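Local coordinates for NigD-like protein (Bacteroides vulgatus ATCC 8482, PDB 3K6O) that is of unknown function but is a NigD-like protein that is probably exported and lipid-anchored in the cell envelope, at residues R58-Y63 with P213-L218. Residues are numbered along the deposited sequence; the frame is centred on the assembly and turned at random.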
loop_
_atom_site.group_PDB
_atom_site.type_symbol
_atom_site.label_atom_id
_atom_site.label_comp_id
_atom_site.label_asym_id
_atom_site.label_seq_id
_atom_site.Cartn_x
_atom_site.Cartn_y
_atom_site.Cartn_z
ATOM N N ARG A 58 5.995 5.504 4.386
ATOM C CA ARG A 58 5.469 5.340 3.061
ATOM C C ARG A 58 4.688 6.600 2.688
ATOM O O ARG A 58 3.901 7.104 3.510
ATOM C CB ARG A 58 4.508 4.171 3.093
ATOM C CG ARG A 58 4.015 3.754 1.743
ATOM C CD ARG A 58 4.656 2.496 1.279
ATOM N NE ARG A 58 3.997 1.930 0.084
ATOM C CZ ARG A 58 4.584 1.798 -1.108
ATOM N NH1 ARG A 58 5.835 2.204 -1.307
ATOM N NH2 ARG A 58 3.908 1.246 -2.110
ATOM N N ILE A 59 4.863 7.076 1.448
ATOM C CA ILE A 59 4.082 8.220 0.965
ATOM C C ILE A 59 3.403 7.967 -0.382
ATOM O O ILE A 59 3.859 7.151 -1.194
ATOM C CB ILE A 59 4.967 9.508 0.880
ATOM C CG1 ILE A 59 6.018 9.420 -0.239
ATOM C CG2 ILE A 59 5.645 9.734 2.211
ATOM C CD1 ILE A 59 6.812 10.727 -0.467
ATOM N N PHE A 60 2.330 8.713 -0.624
ATOM C CA PHE A 60 1.707 8.823 -1.939
ATOM C C PHE A 60 2.034 10.257 -2.348
ATOM O O PHE A 60 1.544 11.232 -1.749
ATOM C CB PHE A 60 0.204 8.548 -1.806
ATOM C CG PHE A 60 -0.539 8.436 -3.103
ATOM C CD1 PHE A 60 -0.096 7.619 -4.129
ATOM C CD2 PHE A 60 -1.735 9.104 -3.275
ATOM C CE1 PHE A 60 -0.828 7.504 -5.325
ATOM C CE2 PHE A 60 -2.463 8.997 -4.457
ATOM C CZ PHE A 60 -2.021 8.194 -5.471
ATOM N N GLY A 61 2.912 10.393 -3.332
ATOM C CA GLY A 61 3.540 11.667 -3.593
ATOM C C GLY A 61 3.360 12.218 -4.981
ATOM O O GLY A 61 2.922 11.517 -5.883
ATOM N N ASN A 62 3.701 13.504 -5.110
ATOM C CA ASN A 62 3.658 14.259 -6.342
ATOM C C ASN A 62 5.082 14.747 -6.678
ATOM O O ASN A 62 5.586 15.623 -6.007
ATOM C CB ASN A 62 2.703 15.455 -6.154
ATOM C CG ASN A 62 2.585 16.316 -7.376
ATOM O OD1 ASN A 62 3.484 16.365 -8.221
ATOM N ND2 ASN A 62 1.475 17.026 -7.477
ATOM N N TYR A 63 5.693 14.175 -7.714
ATOM C CA TYR A 63 7.085 14.440 -8.089
ATOM C C TYR A 63 7.185 15.057 -9.461
ATOM O O TYR A 63 6.367 14.775 -10.337
ATOM C CB TYR A 63 7.911 13.132 -8.072
ATOM C CG TYR A 63 7.465 12.163 -7.008
ATOM C CD1 TYR A 63 7.587 12.490 -5.657
ATOM C CD2 TYR A 63 6.894 10.950 -7.338
ATOM C CE1 TYR A 63 7.151 11.634 -4.648
ATOM C CE2 TYR A 63 6.443 10.054 -6.321
ATOM C CZ TYR A 63 6.576 10.425 -4.984
ATOM O OH TYR A 63 6.148 9.610 -3.979
ATOM N N PRO A 213 -1.808 0.946 -10.978
ATOM C CA PRO A 213 -2.750 1.905 -11.564
ATOM C C PRO A 213 -2.101 3.256 -11.823
ATOM O O PRO A 213 -1.163 3.603 -11.143
ATOM C CB PRO A 213 -3.863 2.026 -10.499
ATOM C CG PRO A 213 -3.461 1.195 -9.382
ATOM C CD PRO A 213 -2.069 0.731 -9.548
ATOM N N GLY A 214 -2.584 3.984 -12.821
ATOM C CA GLY A 214 -2.217 5.403 -13.001
ATOM C C GLY A 214 -3.016 6.291 -12.050
ATOM O O GLY A 214 -4.192 6.039 -11.798
ATOM N N PHE A 215 -2.377 7.305 -11.478
ATOM C CA PHE A 215 -3.082 8.235 -10.574
ATOM C C PHE A 215 -2.918 9.658 -11.042
ATOM O O PHE A 215 -2.016 9.953 -11.823
ATOM C CB PHE A 215 -2.541 8.122 -9.143
ATOM C CG PHE A 215 -2.748 6.775 -8.522
ATOM C CD1 PHE A 215 -4.017 6.365 -8.132
ATOM C CD2 PHE A 215 -1.670 5.927 -8.295
ATOM C CE1 PHE A 215 -4.210 5.119 -7.556
ATOM C CE2 PHE A 215 -1.859 4.687 -7.729
ATOM C CZ PHE A 215 -3.130 4.284 -7.356
ATOM N N ASN A 216 -3.770 10.551 -10.547
ATOM C CA ASN A 216 -3.572 11.982 -10.799
ATOM C C ASN A 216 -3.696 12.836 -9.526
ATOM O O ASN A 216 -3.957 12.301 -8.452
ATOM C CB ASN A 216 -4.480 12.453 -11.941
ATOM C CG ASN A 216 -5.911 12.093 -11.734
ATOM O OD1 ASN A 216 -6.459 12.234 -10.632
ATOM N ND2 ASN A 216 -6.554 11.645 -12.806
ATOM N N PRO A 217 -3.453 14.156 -9.629
ATOM C CA PRO A 217 -3.471 14.994 -8.427
ATOM C C PRO A 217 -4.741 14.928 -7.572
ATOM O O PRO A 217 -4.663 15.010 -6.347
ATOM C CB PRO A 217 -3.264 16.400 -8.996
ATOM C CG PRO A 217 -2.367 16.147 -10.183
ATOM C CD PRO A 217 -2.954 14.905 -10.799
ATOM N N LEU A 218 -5.899 14.776 -8.200
ATOM C CA LEU A 218 -7.137 14.680 -7.440
ATOM C C LEU A 218 -7.085 13.480 -6.523
ATOM O O LEU A 218 -7.563 13.549 -5.383
ATOM C CB LEU A 218 -8.371 14.606 -8.361
ATOM C CG LEU A 218 -9.749 14.678 -7.665
ATOM C CD1 LEU A 218 -9.907 15.945 -6.787
ATOM C CD2 LEU A 218 -10.868 14.608 -8.701
#
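With CG anti to the backbone N (chi1 -172°), Phe60 sends its ring off strand 58-66 toward the C-terminal segment, where Phe215 brings its ring to meet it with CG anti to the carbonyl carbon and beside the backbone N (chi1 -63°). The two side chains meet as a T-shaped, edge-to-face pair, with planes at 88° and centroids 4.9 Å apart. Phe60 supplies the edge: its CZ stands above the Phe215 ring at the rim, 3.4 Å from Phe215 CG, while Phe60 CE1 comes down beside it, 3.5 Å from Phe215 CD2. The edge is thus set over the CG-CD2 side of the face and not over its centre, and Phe60 CZ also reaches Phe215 CB at 3.7 Å.

No hydrogen bond links 58-63 to 213-218, and the backbones stay well apart, the CA atoms of Phe60 and Phe215 being 9.9 Å from each other, and the two phenylalanine side chains make the direct contact between them. Phe60 is buried, also touching Ile17, Val85 and Leu223, whereas Phe215, partly exposed, meets the ring of Trp112 and touches Asp110. The pair therefore joins a strand of the N-terminal OB domain to the extended lead-in to helix 217-221, whose N-cap is Asn216, with strand 107-113 of the C-terminal beta-sandwich domain close by. An alanine in place of Phe215 would take away the face on which the Phe60 edge rests, and is likely to leave Phe60 CZ and CE1 without their aromatic partner and the C-terminal segment without this tie to the strand.

The contact is wholly apolar: the weakly positive C-H rim of Phe60 faces the electron-rich face of Phe215, an attraction that probably favours the near-perpendicular setting of the rings in addition to burying carbon surface.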